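Long-range contacts in CD180 antigen (Mus musculus, PDB 3T6Q), which probably cooperates with MD-1 and TLR4 in the innate immune response of B cells to bacterial lipopolysaccharide and leads to NF-kappa-B activation: residues 133-138 with 155-160; 306-311 with 328-333; 319-324 with 344-349; 506-511 with 527-532. One frame throughout, in Å; residues are numbered along the deposited sequence.

Contact 1 of 4, residues 133-138 with 155-160; sequences SLYLGS and LKVLDF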
# COMPACT_ATOMS: atom_id res chain seq x y z
N SER A 133 -22.15 1.69 5.98
CA SER A 133 -21.06 0.75 5.60
C SER A 133 -19.82 1.55 5.26
O SER A 133 -19.90 2.49 4.48
CB SER A 133 -21.45 -0.04 4.35
OG SER A 133 -22.56 -0.84 4.60
N LEU A 134 -18.67 1.13 5.79
CA LEU A 134 -17.42 1.74 5.40
C LEU A 134 -16.42 0.62 5.07
O LEU A 134 -16.05 -0.15 5.97
CB LEU A 134 -16.88 2.55 6.58
CG LEU A 134 -16.08 3.83 6.33
CD1 LEU A 134 -15.10 4.15 7.45
CD2 LEU A 134 -15.48 4.05 4.94
N TYR A 135 -15.95 0.55 3.82
CA TYR A 135 -15.01 -0.51 3.40
C TYR A 135 -13.62 0.11 3.21
O TYR A 135 -13.43 0.96 2.36
CB TYR A 135 -15.50 -1.12 2.08
CG TYR A 135 -16.78 -1.91 2.26
CD1 TYR A 135 -16.75 -3.32 2.36
CD2 TYR A 135 -18.00 -1.26 2.39
CE1 TYR A 135 -17.94 -4.05 2.54
CE2 TYR A 135 -19.19 -1.98 2.55
CZ TYR A 135 -19.15 -3.37 2.65
OH TYR A 135 -20.35 -4.07 2.81
N LEU A 136 -12.68 -0.32 4.02
CA LEU A 136 -11.34 0.26 4.09
C LEU A 136 -10.28 -0.82 3.80
O LEU A 136 -9.15 -0.70 4.22
CB LEU A 136 -11.17 0.80 5.48
CG LEU A 136 -12.19 1.93 5.87
CD1 LEU A 136 -11.90 2.38 7.29
CD2 LEU A 136 -12.07 3.13 4.92
N GLY A 137 -10.68 -1.89 3.12
CA GLY A 137 -9.75 -3.07 2.89
C GLY A 137 -8.51 -2.76 2.06
O GLY A 137 -8.52 -1.81 1.26
N SER A 138 -7.46 -3.57 2.21
CA SER A 138 -6.29 -3.55 1.30
C SER A 138 -5.53 -2.21 1.31
O SER A 138 -4.96 -1.79 0.30
CB SER A 138 -6.67 -3.93 -0.14
OG SER A 138 -7.38 -5.17 -0.13
N LEU A 155 -23.95 3.07 11.81
CA LEU A 155 -22.89 2.16 11.25
C LEU A 155 -23.21 0.69 11.52
O LEU A 155 -23.38 0.30 12.68
CB LEU A 155 -21.52 2.55 11.83
CG LEU A 155 -20.27 2.00 11.14
CD1 LEU A 155 -20.16 2.47 9.68
CD2 LEU A 155 -19.06 2.38 11.97
N LYS A 156 -23.35 -0.10 10.45
CA LYS A 156 -23.60 -1.55 10.56
C LYS A 156 -22.46 -2.44 10.00
O LYS A 156 -22.34 -3.62 10.42
CB LYS A 156 -24.89 -1.94 9.87
CG LYS A 156 -26.15 -1.24 10.37
CD LYS A 156 -26.32 -1.39 11.88
CE LYS A 156 -27.54 -0.58 12.37
NZ LYS A 156 -27.60 -0.59 13.87
N VAL A 157 -21.65 -1.91 9.07
CA VAL A 157 -20.47 -2.66 8.47
C VAL A 157 -19.20 -1.83 8.53
O VAL A 157 -19.14 -0.70 8.01
CB VAL A 157 -20.76 -3.11 7.03
CG1 VAL A 157 -19.54 -3.78 6.40
CG2 VAL A 157 -21.93 -4.10 7.02
N LEU A 158 -18.19 -2.35 9.21
CA LEU A 158 -16.91 -1.71 9.21
C LEU A 158 -15.93 -2.79 8.73
O LEU A 158 -15.70 -3.76 9.44
CB LEU A 158 -16.52 -1.30 10.62
CG LEU A 158 -15.89 0.05 10.95
CD1 LEU A 158 -15.10 0.04 12.27
CD2 LEU A 158 -15.14 0.77 9.82
N ASP A 159 -15.34 -2.60 7.56
CA ASP A 159 -14.56 -3.66 6.93
C ASP A 159 -13.10 -3.26 6.73
O ASP A 159 -12.80 -2.31 5.99
CB ASP A 159 -15.25 -4.00 5.61
CG ASP A 159 -14.70 -5.28 4.95
OD1 ASP A 159 -13.46 -5.41 4.79
OD2 ASP A 159 -15.51 -6.17 4.60
N PHE A 160 -12.20 -3.99 7.38
CA PHE A 160 -10.78 -3.74 7.31
C PHE A 160 -10.02 -4.93 6.70
O PHE A 160 -8.84 -5.11 6.99
CB PHE A 160 -10.20 -3.47 8.70
CG PHE A 160 -10.68 -2.20 9.37
CD1 PHE A 160 -10.05 -0.96 9.13
CD2 PHE A 160 -11.69 -2.25 10.34
CE1 PHE A 160 -10.47 0.20 9.81
CE2 PHE A 160 -12.12 -1.10 11.01
CZ PHE A 160 -11.50 0.13 10.76
O HOH W 1 -13.10 -3.55 2.72

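Contact 2 of 4, residues 306-311 with 328-333; sequences LVLSAN and THLSIK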
# COMPACT_ATOMS: atom_id res chain seq x y z
N LEU A 306 -24.55 -28.30 12.12
CA LEU A 306 -23.19 -28.77 12.03
C LEU A 306 -22.78 -28.93 10.56
O LEU A 306 -23.51 -29.52 9.75
CB LEU A 306 -23.03 -30.12 12.77
CG LEU A 306 -21.64 -30.78 12.79
CD1 LEU A 306 -20.57 -29.91 13.48
CD2 LEU A 306 -21.71 -32.19 13.43
N VAL A 307 -21.61 -28.40 10.21
CA VAL A 307 -21.13 -28.55 8.86
C VAL A 307 -19.83 -29.35 8.92
O VAL A 307 -18.85 -28.91 9.55
CB VAL A 307 -20.85 -27.19 8.20
CG1 VAL A 307 -20.29 -27.41 6.77
CG2 VAL A 307 -22.13 -26.33 8.14
N LEU A 308 -19.81 -30.51 8.27
CA LEU A 308 -18.57 -31.38 8.24
C LEU A 308 -18.15 -31.64 6.79
O LEU A 308 -17.52 -32.65 6.47
CB LEU A 308 -18.89 -32.73 8.89
CG LEU A 308 -19.30 -32.70 10.39
CD1 LEU A 308 -19.70 -34.08 10.90
CD2 LEU A 308 -18.20 -32.11 11.23
N SER A 309 -18.56 -30.74 5.92
CA SER A 309 -18.24 -30.84 4.48
C SER A 309 -16.74 -30.82 4.23
O SER A 309 -15.96 -30.23 5.01
CB SER A 309 -18.89 -29.65 3.78
OG SER A 309 -20.30 -29.75 3.95
N ALA A 310 -16.35 -31.45 3.11
CA ALA A 310 -15.01 -31.36 2.55
C ALA A 310 -13.95 -32.00 3.46
O ALA A 310 -12.79 -31.62 3.42
CB ALA A 310 -14.66 -29.92 2.15
N ASN A 311 -14.39 -32.96 4.27
CA ASN A 311 -13.50 -33.72 5.14
C ASN A 311 -13.21 -35.08 4.49
O ASN A 311 -13.47 -35.23 3.29
CB ASN A 311 -14.15 -33.80 6.51
CG ASN A 311 -13.89 -32.50 7.27
OD1 ASN A 311 -12.76 -32.06 7.31
ND2 ASN A 311 -14.95 -31.83 7.70
N THR A 328 -30.59 -30.08 14.12
CA THR A 328 -31.70 -29.94 13.18
C THR A 328 -31.16 -29.88 11.73
O THR A 328 -31.91 -30.18 10.79
CB THR A 328 -32.53 -28.64 13.46
OG1 THR A 328 -31.66 -27.51 13.44
CG2 THR A 328 -33.19 -28.75 14.84
N HIS A 329 -29.91 -29.44 11.56
CA HIS A 329 -29.28 -29.31 10.24
C HIS A 329 -27.91 -29.95 10.25
O HIS A 329 -27.06 -29.65 11.11
CB HIS A 329 -29.09 -27.82 9.86
CG HIS A 329 -30.40 -27.02 9.86
ND1 HIS A 329 -30.83 -26.33 8.78
CD2 HIS A 329 -31.37 -26.82 10.86
CE1 HIS A 329 -32.01 -25.73 9.06
NE2 HIS A 329 -32.35 -26.05 10.33
N LEU A 330 -27.65 -30.78 9.24
CA LEU A 330 -26.36 -31.48 9.09
C LEU A 330 -25.95 -31.45 7.62
O LEU A 330 -26.69 -31.91 6.77
CB LEU A 330 -26.49 -32.96 9.54
CG LEU A 330 -25.21 -33.82 9.31
CD1 LEU A 330 -24.03 -33.29 10.14
CD2 LEU A 330 -25.50 -35.26 9.70
N SER A 331 -24.76 -30.88 7.35
CA SER A 331 -24.19 -30.82 6.01
C SER A 331 -22.89 -31.56 5.97
O SER A 331 -21.99 -31.28 6.78
CB SER A 331 -23.89 -29.37 5.64
OG SER A 331 -25.11 -28.70 5.58
N ILE A 332 -22.80 -32.55 5.09
CA ILE A 332 -21.54 -33.27 4.94
C ILE A 332 -21.43 -33.47 3.44
O ILE A 332 -21.64 -34.54 2.94
CB ILE A 332 -21.53 -34.64 5.64
CG1 ILE A 332 -22.01 -34.53 7.08
CG2 ILE A 332 -20.11 -35.21 5.64
CD1 ILE A 332 -22.24 -35.88 7.74
N LYS A 333 -21.12 -32.41 2.74
CA LYS A 333 -21.05 -32.53 1.27
C LYS A 333 -19.61 -32.38 0.80
O LYS A 333 -18.77 -31.84 1.53
CB LYS A 333 -21.94 -31.48 0.62
CG LYS A 333 -21.23 -30.15 0.41
CD LYS A 333 -21.90 -29.35 -0.72
CE LYS A 333 -21.22 -28.01 -0.91
NZ LYS A 333 -21.45 -27.19 0.33
O HOH W 2 -25.78 -27.84 8.56
O HOH W 3 -21.16 -27.42 3.23

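Contact 3 of 4, residues 319-324 with 344-349; sequences ISASNF and GCLENL. With NAG (2-acetamido-2-deoxy-beta-D-glucopyranose), chain T.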
# COMPACT_ATOMS: atom_id res chain seq x y z
N ILE A 319 -18.88 -40.12 12.06
CA ILE A 319 -19.17 -38.81 12.63
C ILE A 319 -19.66 -38.95 14.07
O ILE A 319 -19.70 -37.95 14.79
CB ILE A 319 -20.12 -37.92 11.77
CG1 ILE A 319 -21.60 -38.38 11.87
CG2 ILE A 319 -19.64 -37.90 10.31
CD1 ILE A 319 -22.63 -37.29 11.52
N SER A 320 -20.00 -40.18 14.49
CA SER A 320 -20.51 -40.46 15.84
C SER A 320 -21.68 -39.54 16.22
O SER A 320 -21.55 -38.69 17.12
CB SER A 320 -19.37 -40.31 16.88
OG SER A 320 -18.37 -41.29 16.65
N ALA A 321 -22.80 -39.73 15.54
CA ALA A 321 -23.94 -38.83 15.65
C ALA A 321 -24.56 -38.81 17.05
O ALA A 321 -25.38 -37.92 17.35
CB ALA A 321 -25.00 -39.25 14.61
N SER A 322 -24.23 -39.81 17.88
CA SER A 322 -24.60 -39.82 19.31
C SER A 322 -24.08 -38.54 20.01
O SER A 322 -24.62 -38.14 21.01
CB SER A 322 -24.04 -41.07 20.01
OG SER A 322 -22.60 -41.09 19.89
N ASN A 323 -23.04 -37.90 19.47
CA ASN A 323 -22.53 -36.63 19.98
C ASN A 323 -23.50 -35.45 19.84
O ASN A 323 -23.35 -34.44 20.51
CB ASN A 323 -21.26 -36.24 19.26
CG ASN A 323 -20.11 -37.16 19.57
OD1 ASN A 323 -19.98 -37.64 20.71
ND2 ASN A 323 -19.26 -37.40 18.57
N PHE A 324 -24.45 -35.53 18.90
CA PHE A 324 -25.22 -34.32 18.53
C PHE A 324 -26.73 -34.54 18.58
O PHE A 324 -27.40 -34.34 17.55
CB PHE A 324 -24.83 -33.86 17.11
CG PHE A 324 -23.37 -33.99 16.80
CD1 PHE A 324 -22.45 -33.14 17.39
CD2 PHE A 324 -22.93 -34.96 15.90
CE1 PHE A 324 -21.10 -33.24 17.11
CE2 PHE A 324 -21.58 -35.05 15.60
CZ PHE A 324 -20.67 -34.21 16.22
N GLY A 344 -28.41 -46.97 9.64
CA GLY A 344 -28.77 -46.39 10.91
C GLY A 344 -27.73 -45.49 11.57
O GLY A 344 -27.78 -45.30 12.77
N CYS A 345 -26.79 -44.94 10.79
CA CYS A 345 -25.68 -44.13 11.33
C CYS A 345 -26.15 -42.80 11.85
O CYS A 345 -25.43 -42.15 12.60
CB CYS A 345 -24.61 -43.90 10.28
SG CYS A 345 -23.79 -45.44 9.84
N LEU A 346 -27.36 -42.37 11.44
CA LEU A 346 -27.90 -41.09 11.91
C LEU A 346 -29.16 -41.31 12.76
O LEU A 346 -29.89 -40.37 13.08
CB LEU A 346 -28.19 -40.15 10.73
CG LEU A 346 -27.06 -39.75 9.79
CD1 LEU A 346 -27.53 -38.76 8.73
CD2 LEU A 346 -25.88 -39.14 10.54
N GLU A 347 -29.40 -42.54 13.18
CA GLU A 347 -30.70 -42.85 13.78
C GLU A 347 -31.02 -42.06 15.11
O GLU A 347 -32.19 -41.95 15.48
CB GLU A 347 -30.85 -44.35 13.99
CG GLU A 347 -29.87 -44.90 15.03
CD GLU A 347 -29.98 -46.43 15.19
OE1 GLU A 347 -29.19 -46.96 15.98
OE2 GLU A 347 -30.82 -47.07 14.51
N ASN A 348 -30.02 -41.56 15.83
CA ASN A 348 -30.36 -40.79 17.05
C ASN A 348 -30.64 -39.31 16.79
O ASN A 348 -30.99 -38.57 17.72
CB ASN A 348 -29.34 -40.97 18.17
CG ASN A 348 -27.95 -41.20 17.64
OD1 ASN A 348 -27.22 -42.11 18.10
ND2 ASN A 348 -27.59 -40.42 16.63
N LEU A 349 -30.52 -38.88 15.54
CA LEU A 349 -30.84 -37.49 15.22
C LEU A 349 -32.32 -37.31 14.99
O LEU A 349 -32.78 -36.98 13.88
CB LEU A 349 -30.01 -37.00 14.04
CG LEU A 349 -28.52 -37.19 14.23
CD1 LEU A 349 -27.78 -36.68 13.01
CD2 LEU A 349 -28.02 -36.47 15.46
C1 NAG T . -35.57 -42.88 17.03
C2 NAG T . -34.63 -43.08 18.23
C3 NAG T . -35.39 -43.04 19.56
C4 NAG T . -36.34 -41.83 19.63
C5 NAG T . -37.23 -41.71 18.38
C6 NAG T . -37.96 -40.37 18.37
C7 NAG T . -32.64 -44.52 18.34
C8 NAG T . -32.11 -45.91 18.21
N2 NAG T . -33.96 -44.37 18.12
O3 NAG T . -34.42 -42.96 20.58
O4 NAG T . -37.12 -41.83 20.83
O5 NAG T . -36.43 -41.75 17.18
O6 NAG T . -38.70 -40.32 17.16
O7 NAG T . -31.88 -43.60 18.64
O HOH W 4 -22.78 -41.71 13.28

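Contact 4 of 4, residues 506-511 with 527-532; sequences DLSHNR and YLNLAS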
# COMPACT_ATOMS: atom_id res chain seq x y z
N ASP A 506 -41.15 -25.42 -18.92
CA ASP A 506 -39.93 -25.17 -19.67
C ASP A 506 -39.68 -26.39 -20.59
O ASP A 506 -39.41 -27.52 -20.11
CB ASP A 506 -38.80 -24.96 -18.65
CG ASP A 506 -37.49 -24.61 -19.29
OD1 ASP A 506 -37.31 -24.71 -20.53
OD2 ASP A 506 -36.63 -24.20 -18.53
N LEU A 507 -39.84 -26.17 -21.91
CA LEU A 507 -39.59 -27.20 -22.88
C LEU A 507 -38.42 -26.80 -23.76
O LEU A 507 -38.33 -27.28 -24.87
CB LEU A 507 -40.83 -27.43 -23.79
CG LEU A 507 -42.13 -27.80 -23.05
CD1 LEU A 507 -43.36 -27.77 -23.98
CD2 LEU A 507 -42.04 -29.15 -22.41
N SER A 508 -37.53 -25.94 -23.26
CA SER A 508 -36.49 -25.39 -24.10
C SER A 508 -35.40 -26.44 -24.42
O SER A 508 -35.31 -27.46 -23.74
CB SER A 508 -35.86 -24.17 -23.43
OG SER A 508 -35.29 -24.48 -22.16
N HIS A 509 -34.60 -26.19 -25.47
CA HIS A 509 -33.50 -27.10 -25.85
C HIS A 509 -33.93 -28.49 -26.09
O HIS A 509 -33.39 -29.43 -25.50
CB HIS A 509 -32.35 -27.04 -24.84
CG HIS A 509 -31.82 -25.64 -24.65
ND1 HIS A 509 -30.81 -25.14 -25.42
CD2 HIS A 509 -32.23 -24.62 -23.80
CE1 HIS A 509 -30.58 -23.86 -25.05
NE2 HIS A 509 -31.46 -23.54 -24.07
N ASN A 510 -34.95 -28.62 -26.95
CA ASN A 510 -35.36 -29.89 -27.49
C ASN A 510 -35.41 -29.82 -29.04
O ASN A 510 -34.78 -28.95 -29.65
CB ASN A 510 -36.69 -30.37 -26.88
CG ASN A 510 -36.53 -30.82 -25.43
OD1 ASN A 510 -35.82 -31.79 -25.13
ND2 ASN A 510 -37.17 -30.11 -24.52
N ARG A 511 -36.20 -30.68 -29.66
CA ARG A 511 -36.39 -30.58 -31.13
C ARG A 511 -37.85 -30.46 -31.48
O ARG A 511 -38.30 -30.95 -32.52
CB ARG A 511 -35.79 -31.80 -31.84
CG ARG A 511 -34.28 -31.92 -31.77
CD ARG A 511 -33.83 -33.15 -32.58
NE ARG A 511 -34.61 -34.34 -32.17
CZ ARG A 511 -34.36 -34.98 -31.03
NH1 ARG A 511 -33.35 -34.54 -30.31
NH2 ARG A 511 -35.09 -36.03 -30.62
N TYR A 527 -46.33 -19.56 -17.98
CA TYR A 527 -45.05 -19.21 -18.61
C TYR A 527 -44.61 -20.45 -19.41
O TYR A 527 -44.59 -21.57 -18.88
CB TYR A 527 -44.01 -18.85 -17.56
CG TYR A 527 -42.61 -18.71 -18.15
CD1 TYR A 527 -42.20 -17.53 -18.73
CD2 TYR A 527 -41.71 -19.80 -18.11
CE1 TYR A 527 -40.91 -17.39 -19.25
CE2 TYR A 527 -40.44 -19.68 -18.64
CZ TYR A 527 -40.04 -18.48 -19.20
OH TYR A 527 -38.79 -18.39 -19.73
N LEU A 528 -44.31 -20.25 -20.70
CA LEU A 528 -44.06 -21.36 -21.62
C LEU A 528 -42.75 -21.06 -22.33
O LEU A 528 -42.68 -20.14 -23.14
CB LEU A 528 -45.15 -21.49 -22.65
CG LEU A 528 -44.89 -22.52 -23.78
CD1 LEU A 528 -44.65 -23.92 -23.25
CD2 LEU A 528 -46.07 -22.53 -24.75
N ASN A 529 -41.70 -21.80 -21.99
CA ASN A 529 -40.41 -21.58 -22.63
C ASN A 529 -40.22 -22.61 -23.73
O ASN A 529 -40.09 -23.80 -23.45
CB ASN A 529 -39.28 -21.71 -21.58
CG ASN A 529 -37.94 -21.26 -22.12
OD1 ASN A 529 -37.80 -20.93 -23.29
ND2 ASN A 529 -36.92 -21.27 -21.26
N LEU A 530 -40.26 -22.14 -24.99
CA LEU A 530 -40.01 -22.97 -26.15
C LEU A 530 -38.66 -22.63 -26.82
O LEU A 530 -38.46 -22.94 -27.99
CB LEU A 530 -41.16 -22.86 -27.18
CG LEU A 530 -42.41 -23.63 -26.68
CD1 LEU A 530 -43.67 -23.29 -27.46
CD2 LEU A 530 -42.17 -25.12 -26.73
N ALA A 531 -37.74 -21.99 -26.09
CA ALA A 531 -36.48 -21.55 -26.70
C ALA A 531 -35.72 -22.74 -27.25
O ALA A 531 -35.80 -23.84 -26.68
CB ALA A 531 -35.60 -20.79 -25.68
N SER A 532 -34.97 -22.53 -28.35
CA SER A 532 -34.10 -23.56 -28.91
C SER A 532 -34.83 -24.86 -29.19
O SER A 532 -34.51 -25.90 -28.64
CB SER A 532 -32.88 -23.86 -28.04
OG SER A 532 -32.11 -22.68 -27.90

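Contact 1 of 4, residues 133-138 with 155-160
Leu136 and Phe160 lie side by side and point the same way into the interior, CD1 of Leu136 reaching CE1 of Phe160 at 3.6 Å. Two residues earlier, within the strands, Leu134 and Leu158 repeat the pairing, with Leu134 CB 4.1 Å from Leu158 CD2. Leu158 and Phe160 also pack on Leu184 of the next strand, which continues the leucine core. Strands 133-135 and 157-159 run parallel, their axes 6° apart, joined by three hydrogen bonds: Leu134 N to Val157 O, Asp159 N to Leu134 O and Leu136 N to Asp159 O (2.8 Å). On the other side of these strands, the concave surface, the Tyr135 ring slants across its neighbours. Its OH end rests on Val157 CG1 (3.7 Å), whereas its CD1 meets Asp159 CB (3.6 Å). Asp159 holds CG anti to its backbone N (chi1 -169°), which brings the carboxylate obliquely across to the ring, their planes 29° apart. Asp159 OD2 is bonded to Asn185 ND2, while OD1 takes the N-H of Gln161 and a weak bond from a water that also accepts from Gly137 N (3.0 Å). Tyr135 also stacks on Phe111 and packs on a basic side chain of another protein chain. The core-facing side is held by carbon contacts, whereas the concave side sets an aromatic ring against an acid gripped by several donors, which probably temper its charge.

Contact 2 of 4, residues 306-311 with 328-333
Leu306 and Leu330 both set CG anti to the backbone N (chi1 180° and 175°), which sets the two side chains side by side, pointing the same way, with Leu306 CD2 4.2 Å from Leu330 CD1. Ser309 instead has OG anti to its carbonyl carbon (chi1 -62°), where it accepts a nearly straight bond from Lys333 N (3.0 Å). Lys333 turns CG into the crowded position between its N and carbonyl carbon, bringing CG within 3.7 Å of Ser309 OG. A bend at the far end of the lysine lets a water link NZ (2.9 Å) to the same serine hydroxyl. Outside the two segments, NZ pairs in a salt bridge with an acidic side chain of another protein chain, and the lysine touches an N-linked glycan of the receptor. Beside the leucine pair, Leu308 CB meets Ile332 CG1 at 4.0 Å. The backbones are laced by Leu306 N to His329 O, Ser331 N to Leu306 O and Leu308 N to Ser331 O (2.8 Å), then beyond the strands by Ala310 N to Lys333 O (2.9 Å). In LRR 10 and LRR 11, Leu306 and Leu330 thus face inward and Val307 and Ser331 the concave side; Leu306, Leu308 and Asn311 fit the LxLxxN pattern of a leucine-rich repeat solenoid.

Contact 3 of 4, residues 319-324 with 344-349
In the convex-side loops of LRR 10 and LRR 11, on the outer rim of the solenoid, Ala321 lies against Leu346 and Leu349. Its methyl CB is 4.2 Å from Leu346 CD2 and 4.1 Å from Leu349 CG, a single methyl set against the branches of both leucines. Ile319 puts CG1 between its backbone N and carbonyl carbon (chi1 76°), and the side chain crosses that of Leu346 at about a right angle, Ile319 CD1 touching Leu346 CD2 at 3.9 Å. Both Ile319 and Leu346 pack inward on Leu330, so the loops close the apolar interior from the side away from the strands. Here the convex side of this Toll-like receptor family solenoid is built of short turns: a 3-10 turn over 321-323 faces two successive type I turns, Gly344 to Glu347 and Leu346 to Leu349. Each backbone mainly serves itself, as in Phe324 N to Ala321 O and Leu349 N to Leu346 O. A water accepts from Ala321 N (3.0 Å) and lies 2.8 Å from Cys345 O, bridging the loops. Cys345 is tied by a disulfide to Cys317, a covalent crosslink between the same two repeats. Toward solvent, Glu347 and the glycosylation site Asn374 border an N-acetylglucosamine; its acetamide methyl C8 approaches Glu347 CD to 3.7 Å, while its O7 lies 3.6 Å from Glu347 O.

Contact 4 of 4, residues 506-511 with 527-532
Two Asx turns ride side by side where the strands of LRR 18 and LRR 19 run out: Asp506 and Asn529 lie abreast, pointing the same way, their carboxylate and amide planes 23° apart. Both hold CG anti to the backbone N (chi1 -176° and -170°), a torsion that carries OD1 of each toward the backbone N two residues on. Asp506 OD1 receives two donors, Ser508 N nearly along its C-O axis and Ser508 OG on the syn lone pair at 2.6 Å. Asn529 OD1 correspondingly takes Ala531 N (3.0 Å), and its ND2 sits 3.5 Å from Asp506 OD1. Beneath this polar row Leu507 faces the interior, where its CD1 meets Leu528 CD1 at 4.1 Å and its CB meets Leu530 CD2 at 4.0 Å. Main-chain bonds run from Leu507 N to Asn529 O (2.8 Å) and from His509 N to Ala531 O (2.9 Å). At the far end Ser532 CB lies over a face of the His509 imidazole, 3.8 Å from its centroid, a CH-pi contact; that ring also stacks on Phe485. Asn510 ND2 binds Leu507 O and Leu483 O, its OD1 accepts from Cys486 N and Leu488 N, and Asn533 ND2 bonds Leu507 O and Leu530 O. Such asparagines, in the turns that follow the strands, form the asparagine ladder of the LxLxxN leucine-rich repeat.

Contacts 1 and 2 are pairings of neighbouring parallel strands with their following turns, and contact 4 is mostly the turns just past the strands; contacts 1 and 4 lie on opposite sides of the chain's centre, about 45 Å apart between centres. Contacts 1, 3 and 4 are mostly buried, contact 2 only partly. Core-facing sides are alike, but concave ones differ: aromatic and acidic in contact 1, valine and serine, then lysine beyond the strands, in contact 2, two Asx turns in contact 4. Other protein chains touch contacts 1 and 2 alone. Contact 3 joins the same repeats as contact 2 on the convex side; they meet where Leu306 CD2 is 3.6 Å from Phe324 CZ.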